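Long-range contacts in pyocin-S2 (PDB 5ODW), which kills sensitive bacteria by causing breakdown of their chromosomal DNA, the chain here being its N-terminal part, without the C-terminal nuclease domain, in complex with another protein: residues 101-106 with 185-190; 115-120 with 171-176; 34-39 with 148-153. All blocks are in the same frame, centred on the assembly; numbering follows the deposited sequence.

In the fold
From the N terminus, the chain leaves strand 24-26 along an irregular arm, and interaction 3 joins that arm (34-39) to the turn 148-153 between helices 133-148 and 153-204, closing a loop made mostly of helix. Inside this loop the chain enters helix 96-121, which pairs with helix 153-204 twice: near its start in interaction 1 and near its end in interaction 2. The pairing is antiparallel, so interaction 2 nests within interaction 1, while both cross interaction 3. Centres of interactions 1 and 2 lie about 21 Å apart; those of interactions 1 and 3, on opposite sides of the chain's centre, about 54 Å.

Interaction 1 of 3, residues 101-106 with 185-190; sequences DEKSIV and ELENKA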
ATOM      1  N   ASP C 101     -37.097 -57.111 -29.061  1.00 51.78           N
ATOM      2  CA  ASP C 101     -37.405 -55.685 -29.164  1.00 51.19           C
ATOM      3  C   ASP C 101     -36.935 -54.952 -27.903  1.00 51.98           C
ATOM      4  O   ASP C 101     -36.325 -53.888 -28.011  1.00 51.49           O
ATOM      5  CB  ASP C 101     -38.910 -55.456 -29.406  1.00 53.38           C
ATOM      6  CG  ASP C 101     -39.403 -55.672 -30.827  1.00 68.26           C
ATOM      7  OD1 ASP C 101     -38.610 -55.466 -31.773  1.00 69.85           O
ATOM      8  OD2 ASP C 101     -40.597 -55.998 -30.996  1.00 77.83           O
ATOM      9  N   GLU C 102     -37.195 -55.550 -26.720  1.00 47.21           N
ATOM     10  CA  GLU C 102     -36.824 -55.065 -25.381  1.00 46.40           C
ATOM     11  C   GLU C 102     -35.310 -55.016 -25.232  1.00 49.25           C
ATOM     12  O   GLU C 102     -34.804 -54.041 -24.688  1.00 48.80           O
ATOM     13  CB  GLU C 102     -37.410 -55.994 -24.314  1.00 47.54           C
ATOM     14  CG  GLU C 102     -37.552 -55.426 -22.914  1.00 60.06           C
ATOM     15  CD  GLU C 102     -38.305 -56.368 -21.985  1.00 95.49           C
ATOM     16  OE1 GLU C 102     -38.272 -57.600 -22.219  1.00 97.45           O
ATOM     17  OE2 GLU C 102     -38.936 -55.875 -21.024  1.00 94.16           O
ATOM     18  N   LYS C 103     -34.585 -56.057 -25.714  1.00 44.88           N
ATOM     19  CA  LYS C 103     -33.131 -56.073 -25.621  1.00 44.81           C
ATOM     20  C   LYS C 103     -32.533 -54.862 -26.330  1.00 50.53           C
ATOM     21  O   LYS C 103     -31.714 -54.168 -25.721  1.00 51.68           O
ATOM     22  CB  LYS C 103     -32.505 -57.396 -26.108  1.00 46.53           C
ATOM     23  CG  LYS C 103     -31.026 -57.536 -25.688  1.00 48.60           C
ATOM     24  CD  LYS C 103     -30.362 -58.781 -26.246  1.00 54.93           C
ATOM     25  CE  LYS C 103     -28.870 -58.616 -26.423  1.00 63.79           C
ATOM     26  NZ  LYS C 103     -28.529 -57.940 -27.703  1.00 69.38           N
ATOM     27  N   SER C 104     -33.023 -54.529 -27.518  1.00 45.84           N
ATOM     28  CA  SER C 104     -32.468 -53.420 -28.285  1.00 45.21           C
ATOM     29  C   SER C 104     -32.560 -52.112 -27.518  1.00 45.62           C
ATOM     30  O   SER C 104     -31.634 -51.310 -27.536  1.00 46.17           O
ATOM     31  CB  SER C 104     -33.216 -53.296 -29.605  1.00 49.67           C
ATOM     32  OG  SER C 104     -33.521 -54.580 -30.111  1.00 61.52           O
ATOM     33  N   ILE C 105     -33.686 -51.901 -26.855  1.00 38.01           N
ATOM     34  CA  ILE C 105     -33.899 -50.712 -26.015  1.00 36.30           C
ATOM     35  C   ILE C 105     -32.797 -50.605 -24.931  1.00 41.16           C
ATOM     36  O   ILE C 105     -32.197 -49.536 -24.789  1.00 41.71           O
ATOM     37  CB  ILE C 105     -35.345 -50.685 -25.420  1.00 37.54           C
ATOM     38  CG1 ILE C 105     -36.389 -50.308 -26.483  1.00 37.03           C
ATOM     39  CG2 ILE C 105     -35.462 -49.775 -24.168  1.00 37.42           C
ATOM     40  CD1 ILE C 105     -37.737 -50.969 -26.280  1.00 36.66           C
ATOM     41  N   VAL C 106     -32.542 -51.719 -24.195  1.00 37.64           N
ATOM     42  CA  VAL C 106     -31.527 -51.877 -23.140  1.00 37.67           C
ATOM     43  C   VAL C 106     -30.120 -51.560 -23.707  1.00 42.21           C
ATOM     44  O   VAL C 106     -29.383 -50.766 -23.103  1.00 42.06           O
ATOM     45  CB  VAL C 106     -31.618 -53.284 -22.470  1.00 41.96           C
ATOM     46  CG1 VAL C 106     -30.368 -53.606 -21.643  1.00 42.41           C
ATOM     47  CG2 VAL C 106     -32.886 -53.415 -21.614  1.00 40.92           C
ATOM     48  N   GLU C 185     -29.452 -61.321 -19.149  1.00 54.71           N
ATOM     49  CA  GLU C 185     -30.671 -62.035 -18.796  1.00 53.96           C
ATOM     50  C   GLU C 185     -31.641 -62.119 -19.996  1.00 55.53           C
ATOM     51  O   GLU C 185     -32.283 -63.158 -20.185  1.00 55.61           O
ATOM     52  CB  GLU C 185     -31.352 -61.343 -17.603  1.00 55.04           C
ATOM     53  CG  GLU C 185     -30.678 -61.607 -16.262  1.00 67.92           C
ATOM     54  CD  GLU C 185     -30.818 -60.535 -15.192  1.00 92.07           C
ATOM     55  OE1 GLU C 185     -31.724 -59.675 -15.304  1.00 89.19           O
ATOM     56  OE2 GLU C 185     -30.019 -60.565 -14.229  1.00 86.55           O
ATOM     57  N   LEU C 186     -31.722 -61.042 -20.816  1.00 49.32           N
ATOM     58  CA  LEU C 186     -32.611 -60.996 -21.980  1.00 47.60           C
ATOM     59  C   LEU C 186     -32.272 -62.078 -23.025  1.00 52.24           C
ATOM     60  O   LEU C 186     -33.204 -62.757 -23.481  1.00 51.58           O
ATOM     61  CB  LEU C 186     -32.715 -59.591 -22.610  1.00 46.43           C
ATOM     62  CG  LEU C 186     -33.448 -58.524 -21.762  1.00 49.40           C
ATOM     63  CD1 LEU C 186     -33.032 -57.134 -22.153  1.00 49.20           C
ATOM     64  CD2 LEU C 186     -34.953 -58.655 -21.834  1.00 49.56           C
ATOM     65  N   GLU C 187     -31.001 -62.220 -23.383  1.00 48.60           N
ATOM     66  CA  GLU C 187     -30.574 -63.237 -24.335  1.00 48.51           C
ATOM     67  C   GLU C 187     -30.836 -64.633 -23.777  1.00 53.00           C
ATOM     68  O   GLU C 187     -31.163 -65.556 -24.515  1.00 51.98           O
ATOM     69  CB  GLU C 187     -29.113 -63.051 -24.755  1.00 50.64           C
ATOM     70  CG  GLU C 187     -28.127 -62.933 -23.610  1.00 61.56           C
ATOM     71  CD  GLU C 187     -26.856 -62.222 -24.027  1.00 93.75           C
ATOM     72  OE1 GLU C 187     -26.792 -61.753 -25.181  1.00 96.05           O
ATOM     73  OE2 GLU C 187     -25.925 -62.125 -23.201  1.00 90.08           O
ATOM     74  N   ASN C 188     -30.674 -64.790 -22.468  1.00 50.59           N
ATOM     75  CA  ASN C 188     -30.901 -66.084 -21.844  1.00 50.82           C
ATOM     76  C   ASN C 188     -32.341 -66.516 -22.070  1.00 54.19           C
ATOM     77  O   ASN C 188     -32.596 -67.666 -22.414  1.00 54.41           O
ATOM     78  CB  ASN C 188     -30.671 -65.994 -20.335  1.00 47.59           C
ATOM     79  CG  ASN C 188     -29.213 -65.830 -19.968  1.00 64.32           C
ATOM     80  OD1 ASN C 188     -28.346 -65.738 -20.833  1.00 54.51           O
ATOM     81  ND2 ASN C 188     -28.938 -65.794 -18.672  1.00 53.44           N
ATOM     82  N   LYS C 189     -33.281 -65.598 -21.876  1.00 48.17           N
ATOM     83  CA  LYS C 189     -34.680 -65.908 -22.101  1.00 46.59           C
ATOM     84  C   LYS C 189     -34.900 -66.214 -23.575  1.00 49.93           C
ATOM     85  O   LYS C 189     -35.583 -67.169 -23.927  1.00 48.83           O
ATOM     86  CB  LYS C 189     -35.561 -64.733 -21.684  1.00 47.84           C
ATOM     87  CG  LYS C 189     -35.719 -64.556 -20.184  1.00 61.29           C
ATOM     88  CD  LYS C 189     -36.690 -63.425 -19.888  1.00 69.46           C
ATOM     89  CE  LYS C 189     -36.838 -63.180 -18.397  1.00 80.98           C
ATOM     90  NZ  LYS C 189     -37.777 -62.058 -18.120  1.00 84.56           N
ATOM     91  N   ALA C 190     -34.287 -65.405 -24.431  1.00 46.62           N
ATOM     92  CA  ALA C 190     -34.406 -65.570 -25.877  1.00 46.27           C
ATOM     93  C   ALA C 190     -33.907 -66.914 -26.371  1.00 55.11           C
ATOM     94  O   ALA C 190     -34.625 -67.572 -27.138  1.00 55.40           O
ATOM     95  CB  ALA C 190     -33.695 -64.446 -26.601  1.00 46.67           C
TER
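Glu102, on helix 96-121, opens the contact with its carboxylate end. CG stands anti to the backbone N (chi1 -160°), and the extended chain runs across Leu186 of helix 153-204 at about a right angle, bringing Glu102 OE1 to 3.5 Å from Leu186 CD2. The other carboxylate oxygen, OE2, has a weak, long ion pair with Lys84, and Lys189 NZ stays 6.1 Å from Glu102 OE1, too far for a bond, though the opposite charges may attract weakly.

Lys103 lies opposite Leu186 in the backbone register. Leu186 CD1 lies against the main chain here, 3.6 Å from Lys103 CA, while the stem of the lysine passes obliquely over the leucine, with Lys103 CB 4.0 Å from Leu186 CD1. The lysine chain then bends at its last torsion (chi4 -83°), and its ammonium forms a salt bridge with Asp107 one helical turn further on. Glu187 meets the flank of the same chain: Glu187 OE1 lies 4.0 Å from Lys103 CE, yet 4.9 Å from Lys103 NZ, so the two charges are neighbours without pairing.

Val106, one turn after Glu102, comes tip to tip with the leucine, Val106 CG2 standing 3.8 Å from Leu186 CD1. Val106 also packs on Leu179, Thr182 and Ser183, which continues the packing along helix 153-204.

The two segments run close to antiparallel at 165°, their axes 9.9 Å apart, as in antiparallel helix pairs of a bundle. Leu186 is the hub, its two methyl branches divided between the carboxylate on one hand and Lys103 with Val106 on the other. No hydrogen bond or salt bridge spans the segments; their association rests on hydrocarbon burial, with the lysine's charge paired to Asp107 instead.

Interaction 2 of 3, residues 115-120 with 171-176; sequences KSLKAI and IYKAQI
Tyr172 and Leu117 form the centre of this contact, facing each other at the closest point of the two backbones. Ser116 CB sits over one face of the Tyr172 ring as a CH-pi contact, 4.1 Å from the ring centroid and 21° off the normal, displaced toward the phenol end. Ile120 comes at the edge instead: its CD1 methyl lies near the ring plane, 3.9 Å from Tyr172 CE2, the two side chains crossing at about a right angle. Leu117, its CG anti to the backbone N (chi1 176°), divides its reach. Leu117 CB rests on Tyr172 CB, whereas Leu117 CD2 meets Ile176 CD1 at 3.7 Å and Lys173 CG at 3.8 Å.

These side chains zip helix 96-121 to the long helix 153-204 in an antiparallel crossing of 145° with axes 9.6 Å apart, within the elongated helical bundle of this N-terminal part. Tyr172 and Ile176, one turn apart, line the same side of their helix, and both also touch Lys113.

Further out, the polar ends have partners outside the two segments. Ser116 OG is hydrogen-bonded to the carbonyl of Ala112 in its own helix, with CB against the tyrosine. The phenol oxygen of Tyr172 has a weak hydrogen bond with the Ile23 amide, and Asp22 packs against both Tyr172 and Ile120, which brings the loop before strand 24-26 to the seam.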
ATOM      1  N   LYS C 115     -21.653 -43.468 -24.427  1.00 48.37           N
ATOM      2  CA  LYS C 115     -21.237 -42.289 -25.197  1.00 48.26           C
ATOM      3  C   LYS C 115     -21.062 -41.118 -24.250  1.00 52.90           C
ATOM      4  O   LYS C 115     -20.007 -40.479 -24.278  1.00 52.69           O
ATOM      5  CB  LYS C 115     -22.298 -41.954 -26.261  1.00 49.45           C
ATOM      6  CG  LYS C 115     -21.807 -41.029 -27.344  1.00 55.46           C
ATOM      7  CD  LYS C 115     -22.113 -41.618 -28.693  1.00 64.92           C
ATOM      8  CE  LYS C 115     -21.854 -40.647 -29.814  1.00 71.28           C
ATOM      9  NZ  LYS C 115     -22.406 -41.143 -31.109  1.00 73.99           N
ATOM     10  N   SER C 116     -22.097 -40.866 -23.384  1.00 49.13           N
ATOM     11  CA  SER C 116     -22.139 -39.809 -22.366  1.00 47.49           C
ATOM     12  C   SER C 116     -20.971 -39.958 -21.390  1.00 53.31           C
ATOM     13  O   SER C 116     -20.290 -38.968 -21.135  1.00 52.75           O
ATOM     14  CB  SER C 116     -23.459 -39.839 -21.600  1.00 47.27           C
ATOM     15  OG  SER C 116     -24.581 -39.890 -22.461  1.00 54.18           O
ATOM     16  N   LEU C 117     -20.721 -41.199 -20.876  1.00 50.75           N
ATOM     17  CA  LEU C 117     -19.625 -41.525 -19.954  1.00 50.60           C
ATOM     18  C   LEU C 117     -18.277 -41.305 -20.635  1.00 59.50           C
ATOM     19  O   LEU C 117     -17.378 -40.742 -20.003  1.00 59.89           O
ATOM     20  CB  LEU C 117     -19.754 -42.975 -19.429  1.00 49.98           C
ATOM     21  CG  LEU C 117     -18.638 -43.522 -18.534  1.00 53.85           C
ATOM     22  CD1 LEU C 117     -18.684 -42.921 -17.148  1.00 52.33           C
ATOM     23  CD2 LEU C 117     -18.744 -45.008 -18.412  1.00 56.72           C
ATOM     24  N   LYS C 118     -18.148 -41.723 -21.930  1.00 59.03           N
ATOM     25  CA  LYS C 118     -16.936 -41.551 -22.745  1.00 61.09           C
ATOM     26  C   LYS C 118     -16.656 -40.054 -23.015  1.00 66.21           C
ATOM     27  O   LYS C 118     -15.496 -39.665 -23.029  1.00 67.61           O
ATOM     28  CB  LYS C 118     -17.021 -42.352 -24.067  1.00 64.68           C
ATOM     29  CG  LYS C 118     -15.761 -42.305 -24.946  1.00 77.37           C
ATOM     30  CD  LYS C 118     -15.713 -43.433 -25.988  1.00 92.35           C
ATOM     31  CE  LYS C 118     -14.606 -43.292 -27.015  1.00104.82           C
ATOM     32  NZ  LYS C 118     -13.249 -43.571 -26.459  1.00112.40           N
ATOM     33  N   ALA C 119     -17.712 -39.223 -23.202  1.00 61.14           N
ATOM     34  CA  ALA C 119     -17.589 -37.777 -23.437  1.00 60.16           C
ATOM     35  C   ALA C 119     -16.984 -37.060 -22.223  1.00 62.46           C
ATOM     36  O   ALA C 119     -16.206 -36.116 -22.400  1.00 62.76           O
ATOM     37  CB  ALA C 119     -18.947 -37.183 -23.782  1.00 60.01           C
ATOM     38  N   ILE C 120     -17.341 -37.514 -20.996  1.00 57.24           N
ATOM     39  CA  ILE C 120     -16.850 -36.979 -19.722  1.00 55.98           C
ATOM     40  C   ILE C 120     -15.413 -37.477 -19.534  1.00 62.90           C
ATOM     41  O   ILE C 120     -14.517 -36.670 -19.290  1.00 62.91           O
ATOM     42  CB  ILE C 120     -17.783 -37.359 -18.512  1.00 56.78           C
ATOM     43  CG1 ILE C 120     -19.221 -36.854 -18.713  1.00 56.04           C
ATOM     44  CG2 ILE C 120     -17.220 -36.854 -17.169  1.00 55.41           C
ATOM     45  CD1 ILE C 120     -20.271 -37.527 -17.804  1.00 64.23           C
ATOM     46  N   ILE C 171     -22.571 -42.497 -11.628  1.00 42.97           N
ATOM     47  CA  ILE C 171     -23.899 -43.030 -11.919  1.00 42.96           C
ATOM     48  C   ILE C 171     -23.899 -43.793 -13.271  1.00 48.37           C
ATOM     49  O   ILE C 171     -24.227 -44.980 -13.286  1.00 48.70           O
ATOM     50  CB  ILE C 171     -24.973 -41.890 -11.835  1.00 44.89           C
ATOM     51  CG1 ILE C 171     -25.066 -41.248 -10.412  1.00 44.58           C
ATOM     52  CG2 ILE C 171     -26.343 -42.342 -12.339  1.00 45.31           C
ATOM     53  CD1 ILE C 171     -25.300 -42.199  -9.186  1.00 50.62           C
ATOM     54  N   TYR C 172     -23.494 -43.123 -14.379  1.00 45.62           N
ATOM     55  CA  TYR C 172     -23.400 -43.701 -15.732  1.00 46.20           C
ATOM     56  C   TYR C 172     -22.595 -45.018 -15.747  1.00 52.80           C
ATOM     57  O   TYR C 172     -23.071 -45.985 -16.341  1.00 55.23           O
ATOM     58  CB  TYR C 172     -22.770 -42.711 -16.732  1.00 47.17           C
ATOM     59  CG  TYR C 172     -23.611 -41.520 -17.163  1.00 47.54           C
ATOM     60  CD1 TYR C 172     -24.922 -41.690 -17.605  1.00 49.42           C
ATOM     61  CD2 TYR C 172     -23.037 -40.259 -17.314  1.00 47.56           C
ATOM     62  CE1 TYR C 172     -25.673 -40.613 -18.081  1.00 49.96           C
ATOM     63  CE2 TYR C 172     -23.776 -39.174 -17.782  1.00 47.81           C
ATOM     64  CZ  TYR C 172     -25.094 -39.354 -18.163  1.00 53.78           C
ATOM     65  OH  TYR C 172     -25.811 -38.285 -18.649  1.00 50.62           O
ATOM     66  N   LYS C 173     -21.401 -45.062 -15.077  1.00 47.34           N
ATOM     67  CA  LYS C 173     -20.526 -46.246 -14.951  1.00 47.43           C
ATOM     68  C   LYS C 173     -21.290 -47.422 -14.326  1.00 51.74           C
ATOM     69  O   LYS C 173     -21.153 -48.553 -14.795  1.00 53.23           O
ATOM     70  CB  LYS C 173     -19.294 -45.931 -14.067  1.00 49.75           C
ATOM     71  CG  LYS C 173     -17.937 -45.914 -14.780  1.00 52.71           C
ATOM     72  CD  LYS C 173     -16.799 -45.615 -13.784  1.00 60.42           C
ATOM     73  CE  LYS C 173     -15.492 -45.149 -14.402  1.00 64.77           C
ATOM     74  NZ  LYS C 173     -14.694 -44.315 -13.458  1.00 66.18           N
ATOM     75  N   ALA C 174     -22.085 -47.146 -13.265  1.00 47.15           N
ATOM     76  CA  ALA C 174     -22.899 -48.119 -12.530  1.00 46.98           C
ATOM     77  C   ALA C 174     -24.149 -48.558 -13.308  1.00 49.70           C
ATOM     78  O   ALA C 174     -24.551 -49.722 -13.203  1.00 49.80           O
ATOM     79  CB  ALA C 174     -23.304 -47.542 -11.190  1.00 47.23           C
ATOM     80  N   GLN C 175     -24.766 -47.620 -14.071  1.00 43.64           N
ATOM     81  CA  GLN C 175     -25.952 -47.874 -14.894  1.00 42.33           C
ATOM     82  C   GLN C 175     -25.656 -48.852 -16.019  1.00 47.55           C
ATOM     83  O   GLN C 175     -26.512 -49.676 -16.340  1.00 47.00           O
ATOM     84  CB  GLN C 175     -26.538 -46.573 -15.456  1.00 42.39           C
ATOM     85  CG  GLN C 175     -27.394 -45.814 -14.446  1.00 45.01           C
ATOM     86  CD  GLN C 175     -28.089 -44.617 -15.032  1.00 49.14           C
ATOM     87  OE1 GLN C 175     -29.305 -44.489 -14.954  1.00 45.61           O
ATOM     88  NE2 GLN C 175     -27.337 -43.685 -15.589  1.00 36.62           N
ATOM     89  N   ILE C 176     -24.435 -48.769 -16.611  1.00 45.29           N
ATOM     90  CA  ILE C 176     -23.967 -49.669 -17.677  1.00 45.33           C
ATOM     91  C   ILE C 176     -23.860 -51.102 -17.118  1.00 50.74           C
ATOM     92  O   ILE C 176     -24.278 -52.043 -17.792  1.00 51.41           O
ATOM     93  CB  ILE C 176     -22.664 -49.155 -18.371  1.00 48.19           C
ATOM     94  CG1 ILE C 176     -22.918 -47.797 -19.068  1.00 46.52           C
ATOM     95  CG2 ILE C 176     -22.154 -50.187 -19.399  1.00 50.51           C
ATOM     96  CD1 ILE C 176     -21.750 -46.980 -19.335  1.00 43.88           C
TER

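Interaction 3 of 3, residues 34-39 with 148-153; sequences GTPPFV and SRKFYG
Val39 and Arg149 cross obliquely, the isopropyl group of the valine meeting the arginine arm near its guanidinium end. Val39 CG1, anti to its backbone N, reaches the last turn of helix 133-148, 3.5 Å from Ser148 O. Arg149 bends at chi3 (-59°), and its NH2 gives Val39 O a weak but nearly straight hydrogen bond of 3.4 Å (166°), the acceptor lying in the guanidinium plane. Arg149 NE donates to the carbonyl of Pro40, so the guanidinium reaches two successive carbonyls, weakly at Val39, which probably limits its rotation.

Residues 34-39 belong to an irregular, proline-containing arm laid over the connection between helices 133-148 and 153-204; Arg149 leaves the first of these helices with positive phi, which turns the chain. This end of the domain lies against another protein chain of the assembly, consistent with the receptor binding of pyocin-S2.

Lys150 passes the Pro36 ring at about a right angle, its chain extended beyond CG, with Lys150 NZ 3.6 Å from Pro36 CD. Outside the two segments, this ammonium forms a salt bridge with an acidic side chain of that other protein chain; Phe38 meets an aromatic ring of the same chain, their planes at about 45°.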
ATOM      1  N   GLY C  34     -15.143 -13.007 -16.011  1.00 82.66           N
ATOM      2  CA  GLY C  34     -14.174 -14.079 -15.894  1.00 82.37           C
ATOM      3  C   GLY C  34     -12.757 -13.580 -15.705  1.00 86.81           C
ATOM      4  O   GLY C  34     -12.027 -14.134 -14.889  1.00 86.49           O
ATOM      5  N   THR C  35     -12.371 -12.542 -16.436  1.00 74.53           N
ATOM      6  CA  THR C  35     -11.042 -11.977 -16.260  1.00 73.83           C
ATOM      7  C   THR C  35     -11.148 -10.488 -15.931  1.00 77.66           C
ATOM      8  O   THR C  35     -11.757  -9.723 -16.676  1.00 79.13           O
ATOM      9  CB  THR C  35     -10.157 -12.195 -17.500  1.00 80.32           C
ATOM     10  OG1 THR C  35      -8.776 -12.120 -17.125  1.00 79.63           O
ATOM     11  CG2 THR C  35     -10.458 -11.154 -18.567  1.00 77.87           C
ATOM     12  N   PRO C  36     -10.536 -10.074 -14.813  1.00 71.36           N
ATOM     13  CA  PRO C  36     -10.510  -8.699 -14.320  1.00 70.34           C
ATOM     14  C   PRO C  36      -9.110  -8.142 -14.498  1.00 73.44           C
ATOM     15  O   PRO C  36      -8.146  -8.824 -14.158  1.00 72.83           O
ATOM     16  CB  PRO C  36     -10.809  -8.877 -12.834  1.00 70.06           C
ATOM     17  CG  PRO C  36     -10.296 -10.250 -12.503  1.00 74.03           C
ATOM     18  CD  PRO C  36     -10.046 -11.005 -13.786  1.00 71.11           C
ATOM     19  N   PRO C  37      -8.987  -6.917 -15.028  1.00 69.30           N
ATOM     20  CA  PRO C  37      -7.622  -6.435 -15.236  1.00 68.33           C
ATOM     21  C   PRO C  37      -6.805  -6.277 -13.960  1.00 64.43           C
ATOM     22  O   PRO C  37      -5.650  -6.690 -13.920  1.00 64.52           O
ATOM     23  CB  PRO C  37      -7.836  -5.069 -15.890  1.00 71.90           C
ATOM     24  CG  PRO C  37      -9.183  -4.633 -15.426  1.00 76.15           C
ATOM     25  CD  PRO C  37      -9.997  -5.885 -15.312  1.00 71.51           C
ATOM     26  N   PHE C  38      -7.411  -5.711 -12.927  1.00 53.95           N
ATOM     27  CA  PHE C  38      -6.714  -5.468 -11.677  1.00 49.89           C
ATOM     28  C   PHE C  38      -7.510  -5.942 -10.473  1.00 49.27           C
ATOM     29  O   PHE C  38      -8.715  -5.741 -10.408  1.00 47.83           O
ATOM     30  CB  PHE C  38      -6.393  -3.974 -11.574  1.00 50.72           C
ATOM     31  CG  PHE C  38      -6.062  -3.504 -10.189  1.00 49.23           C
ATOM     32  CD1 PHE C  38      -7.058  -3.066  -9.341  1.00 49.86           C
ATOM     33  CD2 PHE C  38      -4.755  -3.483  -9.746  1.00 51.52           C
ATOM     34  CE1 PHE C  38      -6.759  -2.623  -8.071  1.00 51.22           C
ATOM     35  CE2 PHE C  38      -4.447  -3.043  -8.476  1.00 50.79           C
ATOM     36  CZ  PHE C  38      -5.452  -2.613  -7.637  1.00 48.81           C
ATOM     37  N   VAL C  39      -6.831  -6.588  -9.533  1.00 43.04           N
ATOM     38  CA  VAL C  39      -7.467  -7.054  -8.314  1.00 40.24           C
ATOM     39  C   VAL C  39      -6.800  -6.356  -7.145  1.00 42.14           C
ATOM     40  O   VAL C  39      -5.581  -6.371  -7.032  1.00 40.68           O
ATOM     41  CB  VAL C  39      -7.325  -8.569  -8.149  1.00 43.38           C
ATOM     42  CG1 VAL C  39      -8.019  -9.021  -6.878  1.00 41.95           C
ATOM     43  CG2 VAL C  39      -7.894  -9.284  -9.359  1.00 44.05           C
ATOM     44  N   SER C 148      -6.620 -15.722  -5.437  1.00 35.82           N
ATOM     45  CA  SER C 148      -7.155 -14.737  -6.382  1.00 34.85           C
ATOM     46  C   SER C 148      -7.653 -13.444  -5.764  1.00 37.01           C
ATOM     47  O   SER C 148      -7.671 -12.433  -6.449  1.00 36.35           O
ATOM     48  CB  SER C 148      -8.254 -15.350  -7.246  1.00 38.41           C
ATOM     49  OG  SER C 148      -9.400 -15.714  -6.497  1.00 45.99           O
ATOM     50  N   ARG C 149      -8.107 -13.477  -4.501  1.00 34.32           N
ATOM     51  CA  ARG C 149      -8.703 -12.347  -3.747  1.00 33.37           C
ATOM     52  C   ARG C 149      -9.967 -11.795  -4.424  1.00 40.21           C
ATOM     53  O   ARG C 149     -10.501 -10.772  -3.980  1.00 41.57           O
ATOM     54  CB  ARG C 149      -7.723 -11.190  -3.466  1.00 28.71           C
ATOM     55  CG  ARG C 149      -6.372 -11.559  -2.926  1.00 26.24           C
ATOM     56  CD  ARG C 149      -5.459 -10.356  -2.863  1.00 25.90           C
ATOM     57  NE  ARG C 149      -5.245  -9.705  -4.158  1.00 30.06           N
ATOM     58  CZ  ARG C 149      -4.423 -10.141  -5.106  1.00 52.63           C
ATOM     59  NH1 ARG C 149      -3.740 -11.267  -4.938  1.00 43.33           N
ATOM     60  NH2 ARG C 149      -4.288  -9.461  -6.238  1.00 46.82           N
ATOM     61  N   LYS C 150     -10.441 -12.465  -5.492  1.00 37.18           N
ATOM     62  CA  LYS C 150     -11.622 -12.039  -6.241  1.00 36.88           C
ATOM     63  C   LYS C 150     -12.897 -12.792  -5.850  1.00 38.52           C
ATOM     64  O   LYS C 150     -12.879 -13.667  -4.978  1.00 37.18           O
ATOM     65  CB  LYS C 150     -11.379 -12.065  -7.762  1.00 40.88           C
ATOM     66  CG  LYS C 150     -10.993 -13.400  -8.380  1.00 48.07           C
ATOM     67  CD  LYS C 150     -10.425 -13.162  -9.778  1.00 55.86           C
ATOM     68  CE  LYS C 150     -10.322 -14.422 -10.589  1.00 57.12           C
ATOM     69  NZ  LYS C 150      -9.997 -14.123 -11.997  1.00 60.71           N
ATOM     70  N   PHE C 151     -14.017 -12.374  -6.464  1.00 34.21           N
ATOM     71  CA  PHE C 151     -15.357 -12.883  -6.246  1.00 33.03           C
ATOM     72  C   PHE C 151     -15.478 -14.378  -6.511  1.00 36.10           C
ATOM     73  O   PHE C 151     -15.000 -14.864  -7.534  1.00 36.94           O
ATOM     74  CB  PHE C 151     -16.374 -12.070  -7.050  1.00 35.21           C
ATOM     75  CG  PHE C 151     -17.801 -12.432  -6.732  1.00 36.69           C
ATOM     76  CD1 PHE C 151     -18.342 -12.157  -5.483  1.00 38.69           C
ATOM     77  CD2 PHE C 151     -18.596 -13.076  -7.671  1.00 38.37           C
ATOM     78  CE1 PHE C 151     -19.658 -12.512  -5.190  1.00 40.05           C
ATOM     79  CE2 PHE C 151     -19.911 -13.426  -7.372  1.00 41.15           C
ATOM     80  CZ  PHE C 151     -20.429 -13.158  -6.132  1.00 38.93           C
ATOM     81  N   TYR C 152     -16.140 -15.088  -5.576  1.00 32.04           N
ATOM     82  CA  TYR C 152     -16.334 -16.534  -5.549  1.00 32.36           C
ATOM     83  C   TYR C 152     -17.122 -17.097  -6.718  1.00 40.66           C
ATOM     84  O   TYR C 152     -16.798 -18.187  -7.173  1.00 43.22           O
ATOM     85  CB  TYR C 152     -16.937 -17.002  -4.214  1.00 33.04           C
ATOM     86  CG  TYR C 152     -18.279 -16.406  -3.847  1.00 35.18           C
ATOM     87  CD1 TYR C 152     -19.469 -17.020  -4.239  1.00 37.65           C
ATOM     88  CD2 TYR C 152     -18.365 -15.285  -3.021  1.00 35.53           C
ATOM     89  CE1 TYR C 152     -20.710 -16.487  -3.889  1.00 37.79           C
ATOM     90  CE2 TYR C 152     -19.603 -14.764  -2.635  1.00 37.08           C
ATOM     91  CZ  TYR C 152     -20.771 -15.357  -3.090  1.00 44.13           C
ATOM     92  OH  TYR C 152     -21.987 -14.840  -2.724  1.00 46.40           O
ATOM     93  N   GLY C 153     -18.116 -16.354  -7.193  1.00 38.76           N
ATOM     94  CA  GLY C 153     -19.015 -16.716  -8.289  1.00 40.17           C
ATOM     95  C   GLY C 153     -18.529 -17.644  -9.388  1.00 46.04           C
ATOM     96  O   GLY C 153     -19.160 -18.680  -9.632  1.00 46.85           O
TER